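Local coordinates for capsid polyprotein VP90 (PDB 3TS3) that forms, through this globular projection domain, the spikes on the surface of the turkey astrovirus capsid, a shell the full-length protein probably builds by self-assembly, at residues V143-A154 against L185-K196. Residues are numbered along the deposited sequence; the frame is centred on the assembly and turned at random.
Sequences VISMGDTNGRRA and LYFWNWSYSDTK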
loop_
_atom_site.group_PDB
_atom_site.type_symbol
_atom_site.label_atom_id
_atom_site.label_comp_id
_atom_site.label_asym_id
_atom_site.label_seq_id
_atom_site.Cartn_x
_atom_site.Cartn_y
_atom_site.Cartn_z
ATOM N N VAL C 143 -19.097 7.029 6.517
ATOM C CA VAL C 143 -18.085 7.788 5.809
ATOM C C VAL C 143 -16.880 8.022 6.715
ATOM O O VAL C 143 -17.032 8.258 7.904
ATOM C CB VAL C 143 -18.625 9.110 5.214
ATOM C CG1 VAL C 143 -19.168 10.028 6.287
ATOM C CG2 VAL C 143 -17.550 9.803 4.402
ATOM N N ILE C 144 -15.690 7.908 6.145
ATOM C CA ILE C 144 -14.471 8.104 6.913
ATOM C C ILE C 144 -13.536 9.095 6.232
ATOM O O ILE C 144 -13.234 8.958 5.064
ATOM C CB ILE C 144 -13.724 6.772 7.133
ATOM C CG1 ILE C 144 -14.599 5.788 7.913
ATOM C CG2 ILE C 144 -12.400 7.006 7.848
ATOM C CD1 ILE C 144 -14.067 4.363 7.915
ATOM N N SER C 145 -13.070 10.078 6.991
ATOM C CA SER C 145 -12.100 11.050 6.508
ATOM C C SER C 145 -10.723 10.398 6.405
ATOM O O SER C 145 -10.242 9.831 7.365
ATOM C CB SER C 145 -12.061 12.216 7.495
ATOM O OG SER C 145 -10.918 13.017 7.325
ATOM N N MET C 146 -10.096 10.490 5.238
ATOM C CA MET C 146 -8.861 9.875 4.874
ATOM C C MET C 146 -8.001 10.904 4.220
ATOM O O MET C 146 -8.443 11.896 3.691
ATOM C CB MET C 146 -9.066 8.695 3.909
ATOM C CG MET C 146 -10.080 7.634 4.355
ATOM S SD MET C 146 -9.488 6.610 5.719
ATOM C CE MET C 146 -8.162 5.677 4.952
ATOM N N GLY C 147 -6.752 10.576 4.049
ATOM C CA GLY C 147 -5.829 11.331 3.234
ATOM C C GLY C 147 -4.776 10.433 2.642
ATOM O O GLY C 147 -4.402 9.430 3.244
ATOM N N ASP C 148 -4.294 10.805 1.465
ATOM C CA ASP C 148 -3.195 10.089 0.846
ATOM C C ASP C 148 -1.877 10.573 1.443
ATOM O O ASP C 148 -1.866 11.425 2.303
ATOM C CB ASP C 148 -3.238 10.134 -0.688
ATOM C CG ASP C 148 -2.872 11.484 -1.256
ATOM O OD1 ASP C 148 -2.341 12.312 -0.514
ATOM O OD2 ASP C 148 -3.125 11.684 -2.451
ATOM N N THR C 149 -0.776 10.003 0.986
ATOM C CA THR C 149 0.524 10.292 1.563
ATOM C C THR C 149 1.027 11.695 1.261
ATOM O O THR C 149 2.018 12.120 1.815
ATOM C CB THR C 149 1.559 9.220 1.206
ATOM O OG1 THR C 149 1.442 8.889 -0.177
ATOM C CG2 THR C 149 1.298 7.967 2.045
ATOM N N ASN C 150 0.329 12.399 0.377
ATOM C CA ASN C 150 0.642 13.795 0.079
ATOM C C ASN C 150 -0.234 14.756 0.862
ATOM O O ASN C 150 -0.128 15.960 0.694
ATOM C CB ASN C 150 0.477 14.094 -1.409
ATOM C CG ASN C 150 1.482 13.376 -2.263
ATOM O OD1 ASN C 150 2.621 13.188 -1.873
ATOM N ND2 ASN C 150 1.053 12.973 -3.446
ATOM N N GLY C 151 -1.096 14.225 1.722
ATOM C CA GLY C 151 -2.030 15.069 2.445
ATOM C C GLY C 151 -3.221 15.558 1.634
ATOM O O GLY C 151 -3.800 16.585 1.937
ATOM N N ARG C 152 -3.595 14.805 0.608
ATOM C CA ARG C 152 -4.751 15.159 -0.202
ATOM C C ARG C 152 -5.950 14.442 0.389
ATOM O O ARG C 152 -6.036 13.222 0.348
ATOM C CB ARG C 152 -4.542 14.712 -1.643
ATOM C CG ARG C 152 -5.556 15.280 -2.614
ATOM C CD ARG C 152 -5.327 14.762 -4.013
ATOM N NE ARG C 152 -6.131 15.479 -4.998
ATOM C CZ ARG C 152 -5.756 16.595 -5.608
ATOM N NH1 ARG C 152 -4.583 17.153 -5.346
ATOM N NH2 ARG C 152 -6.571 17.157 -6.482
ATOM N N ARG C 153 -6.864 15.227 0.944
ATOM C CA ARG C 153 -8.028 14.713 1.642
ATOM C C ARG C 153 -8.942 13.931 0.711
ATOM O O ARG C 153 -9.119 14.278 -0.451
ATOM C CB ARG C 153 -8.808 15.858 2.295
ATOM C CG ARG C 153 -9.838 15.439 3.350
ATOM C CD ARG C 153 -9.257 15.647 4.715
ATOM N NE ARG C 153 -10.142 15.377 5.847
ATOM C CZ ARG C 153 -10.577 16.306 6.687
ATOM N NH1 ARG C 153 -10.256 17.579 6.499
ATOM N NH2 ARG C 153 -11.328 15.963 7.718
ATOM N N ALA C 154 -9.523 12.874 1.271
ATOM C CA ALA C 154 -10.364 11.926 0.549
ATOM C C ALA C 154 -11.380 11.297 1.495
ATOM O O ALA C 154 -11.357 11.544 2.682
ATOM C CB ALA C 154 -9.514 10.847 -0.094
ATOM N N LEU C 185 -1.771 5.534 -4.241
ATOM C CA LEU C 185 -1.040 5.842 -3.025
ATOM C C LEU C 185 -1.771 5.211 -1.853
ATOM O O LEU C 185 -2.926 4.860 -1.959
ATOM C CB LEU C 185 -0.995 7.353 -2.799
ATOM C CG LEU C 185 -0.365 8.206 -3.896
ATOM C CD1 LEU C 185 -0.454 9.677 -3.524
ATOM C CD2 LEU C 185 1.061 7.802 -4.138
ATOM N N TYR C 186 -1.066 5.056 -0.742
ATOM C CA TYR C 186 -1.673 4.580 0.486
ATOM C C TYR C 186 -2.593 5.676 1.000
ATOM O O TYR C 186 -2.322 6.847 0.812
ATOM C CB TYR C 186 -0.618 4.324 1.565
ATOM C CG TYR C 186 0.206 3.060 1.438
ATOM C CD1 TYR C 186 -0.321 1.821 1.746
ATOM C CD2 TYR C 186 1.527 3.124 1.054
ATOM C CE1 TYR C 186 0.455 0.680 1.651
ATOM C CE2 TYR C 186 2.298 2.002 0.952
ATOM C CZ TYR C 186 1.768 0.787 1.260
ATOM O OH TYR C 186 2.569 -0.320 1.157
ATOM N N PHE C 187 -3.656 5.282 1.677
ATOM C CA PHE C 187 -4.561 6.219 2.314
ATOM C C PHE C 187 -4.570 5.913 3.796
ATOM O O PHE C 187 -4.586 4.761 4.182
ATOM C CB PHE C 187 -5.973 6.130 1.727
ATOM C CG PHE C 187 -6.121 6.838 0.415
ATOM C CD1 PHE C 187 -5.707 6.251 -0.755
ATOM C CD2 PHE C 187 -6.657 8.106 0.362
ATOM C CE1 PHE C 187 -5.839 6.908 -1.947
ATOM C CE2 PHE C 187 -6.781 8.761 -0.827
ATOM C CZ PHE C 187 -6.383 8.167 -1.980
ATOM N N TRP C 188 -4.546 6.958 4.611
ATOM C CA TRP C 188 -4.541 6.825 6.059
ATOM C C TRP C 188 -5.676 7.655 6.667
ATOM O O TRP C 188 -6.053 8.677 6.119
ATOM C CB TRP C 188 -3.202 7.306 6.620
ATOM C CG TRP C 188 -2.014 6.436 6.302
ATOM C CD1 TRP C 188 -1.277 6.438 5.155
ATOM C CD2 TRP C 188 -1.408 5.475 7.167
ATOM N NE1 TRP C 188 -0.259 5.524 5.248
ATOM C CE2 TRP C 188 -0.314 4.926 6.477
ATOM C CE3 TRP C 188 -1.682 5.027 8.457
ATOM C CZ2 TRP C 188 0.490 3.950 7.026
ATOM C CZ3 TRP C 188 -0.877 4.067 9.001
ATOM C CH2 TRP C 188 0.194 3.534 8.287
ATOM N N ASN C 189 -6.226 7.216 7.793
ATOM C CA ASN C 189 -7.311 7.984 8.394
ATOM C C ASN C 189 -6.849 9.366 8.860
ATOM O O ASN C 189 -5.744 9.541 9.337
ATOM C CB ASN C 189 -8.028 7.209 9.502
ATOM C CG ASN C 189 -7.281 7.232 10.811
ATOM O OD1 ASN C 189 -6.254 6.604 10.954
ATOM N ND2 ASN C 189 -7.818 7.948 11.781
ATOM N N TRP C 190 -7.707 10.351 8.662
ATOM C CA TRP C 190 -7.380 11.735 8.948
ATOM C C TRP C 190 -8.386 12.250 9.967
ATOM O O TRP C 190 -9.574 12.324 9.693
ATOM C CB TRP C 190 -7.477 12.480 7.615
ATOM C CG TRP C 190 -7.267 13.962 7.590
ATOM C CD1 TRP C 190 -7.637 14.870 8.529
ATOM C CD2 TRP C 190 -6.685 14.709 6.515
ATOM N NE1 TRP C 190 -7.297 16.135 8.122
ATOM C CE2 TRP C 190 -6.718 16.065 6.885
ATOM C CE3 TRP C 190 -6.136 14.361 5.281
ATOM C CZ2 TRP C 190 -6.218 17.067 6.069
ATOM C CZ3 TRP C 190 -5.639 15.360 4.473
ATOM C CH2 TRP C 190 -5.689 16.695 4.867
ATOM N N SER C 191 -7.889 12.612 11.141
ATOM C CA SER C 191 -8.733 13.062 12.241
ATOM C C SER C 191 -9.524 14.310 11.873
ATOM O O SER C 191 -9.017 15.198 11.226
ATOM C CB SER C 191 -7.860 13.360 13.460
ATOM O OG SER C 191 -8.588 14.072 14.432
ATOM N N TYR C 192 -10.766 14.371 12.333
ATOM C CA TYR C 192 -11.649 15.489 12.007
ATOM C C TYR C 192 -11.140 16.826 12.550
ATOM O O TYR C 192 -11.517 17.870 12.064
ATOM C CB TYR C 192 -13.106 15.185 12.391
ATOM C CG TYR C 192 -13.646 14.010 11.607
ATOM C CD1 TYR C 192 -14.136 14.175 10.322
ATOM C CD2 TYR C 192 -13.619 12.733 12.134
ATOM C CE1 TYR C 192 -14.592 13.100 9.592
ATOM C CE2 TYR C 192 -14.073 11.660 11.415
ATOM C CZ TYR C 192 -14.559 11.845 10.149
ATOM O OH TYR C 192 -15.012 10.771 9.436
ATOM N N SER C 193 -10.268 16.778 13.546
ATOM C CA SER C 193 -9.706 17.998 14.114
ATOM C C SER C 193 -8.366 18.439 13.508
ATOM O O SER C 193 -7.801 19.439 13.921
ATOM C CB SER C 193 -9.586 17.866 15.630
ATOM O OG SER C 193 -9.019 16.625 15.977
ATOM N N ASP C 194 -7.866 17.693 12.530
ATOM C CA ASP C 194 -6.566 17.982 11.931
ATOM C C ASP C 194 -6.654 18.776 10.638
ATOM O O ASP C 194 -7.460 18.485 9.768
ATOM C CB ASP C 194 -5.801 16.687 11.608
ATOM C CG ASP C 194 -5.034 16.138 12.786
ATOM O OD1 ASP C 194 -5.106 16.726 13.870
ATOM O OD2 ASP C 194 -4.349 15.110 12.608
ATOM N N THR C 195 -5.782 19.767 10.526
ATOM C CA THR C 195 -5.567 20.503 9.301
ATOM C C THR C 195 -4.669 19.613 8.460
ATOM O O THR C 195 -4.214 18.584 8.930
ATOM C CB THR C 195 -4.819 21.814 9.539
ATOM O OG1 THR C 195 -3.525 21.522 10.068
ATOM C CG2 THR C 195 -5.569 22.697 10.511
ATOM N N LYS C 196 -4.412 20.006 7.223
ATOM C CA LYS C 196 -3.554 19.208 6.363
ATOM C C LYS C 196 -2.151 19.112 6.946
ATOM O O LYS C 196 -1.538 18.066 6.915
ATOM C CB LYS C 196 -3.506 19.801 4.957
ATOM C CG LYS C 196 -2.504 19.149 4.023
ATOM C CD LYS C 196 -2.522 19.828 2.667
ATOM C CE LYS C 196 -1.477 19.247 1.745
ATOM N NZ LYS C 196 -1.531 19.896 0.424
HETATM O O HOH W 1 1.709 6.143 -0.754
HETATM O O HOH W 2 -12.612 17.841 9.596
#
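The guanidinium of Arg153 lies flat over the indole of Trp190, planes 9° apart, with CZ 3.7 Å from the centroid of the five-membered ring: a cation-pi stack. CG anti to the backbone N (chi1 -165°) and a bend at chi2 carry the chain across this face, while Phe199 stacks on the same indole. Within the guanidinium plane, Arg153 NE and NH2 both grip Ser145 OG, NE at 2.9 Å. That hydroxyl in turn donates to Trp190 O (2.8 Å), and Trp190 N returns to Ser145 O from above the carbonyl plane. At the indole edge NE1 bonds to Asp194 O, 2.9 Å away and near the ring plane. Tyr192 OH accepts from Ser145 N, a longish 3.2 Å, and is also bonded to Ala116 O. In the spike domain's large antiparallel sheet, strand 187-189 pairs with 142-148, through two bonds between Gly147 and Trp188, and with 34-37; nearby, Tyr186 stacks on Tyr186 of the second subunit. Phe187 receives Asp148 CB over one face and Ala154 CB at CE2 (3.5 Å). Asp148 OD1 takes Asn150 N (an Asx turn) and Arg152 N from opposite carboxylate faces, tying down the hairpin turn. Two in-plane bonds and the indole face hold the guanidinium flat and limit its rotation; its charge probably polarises the serine, while hydroxyl, indole and a water shared with Tyr192 O probably compensate the partly buried cation.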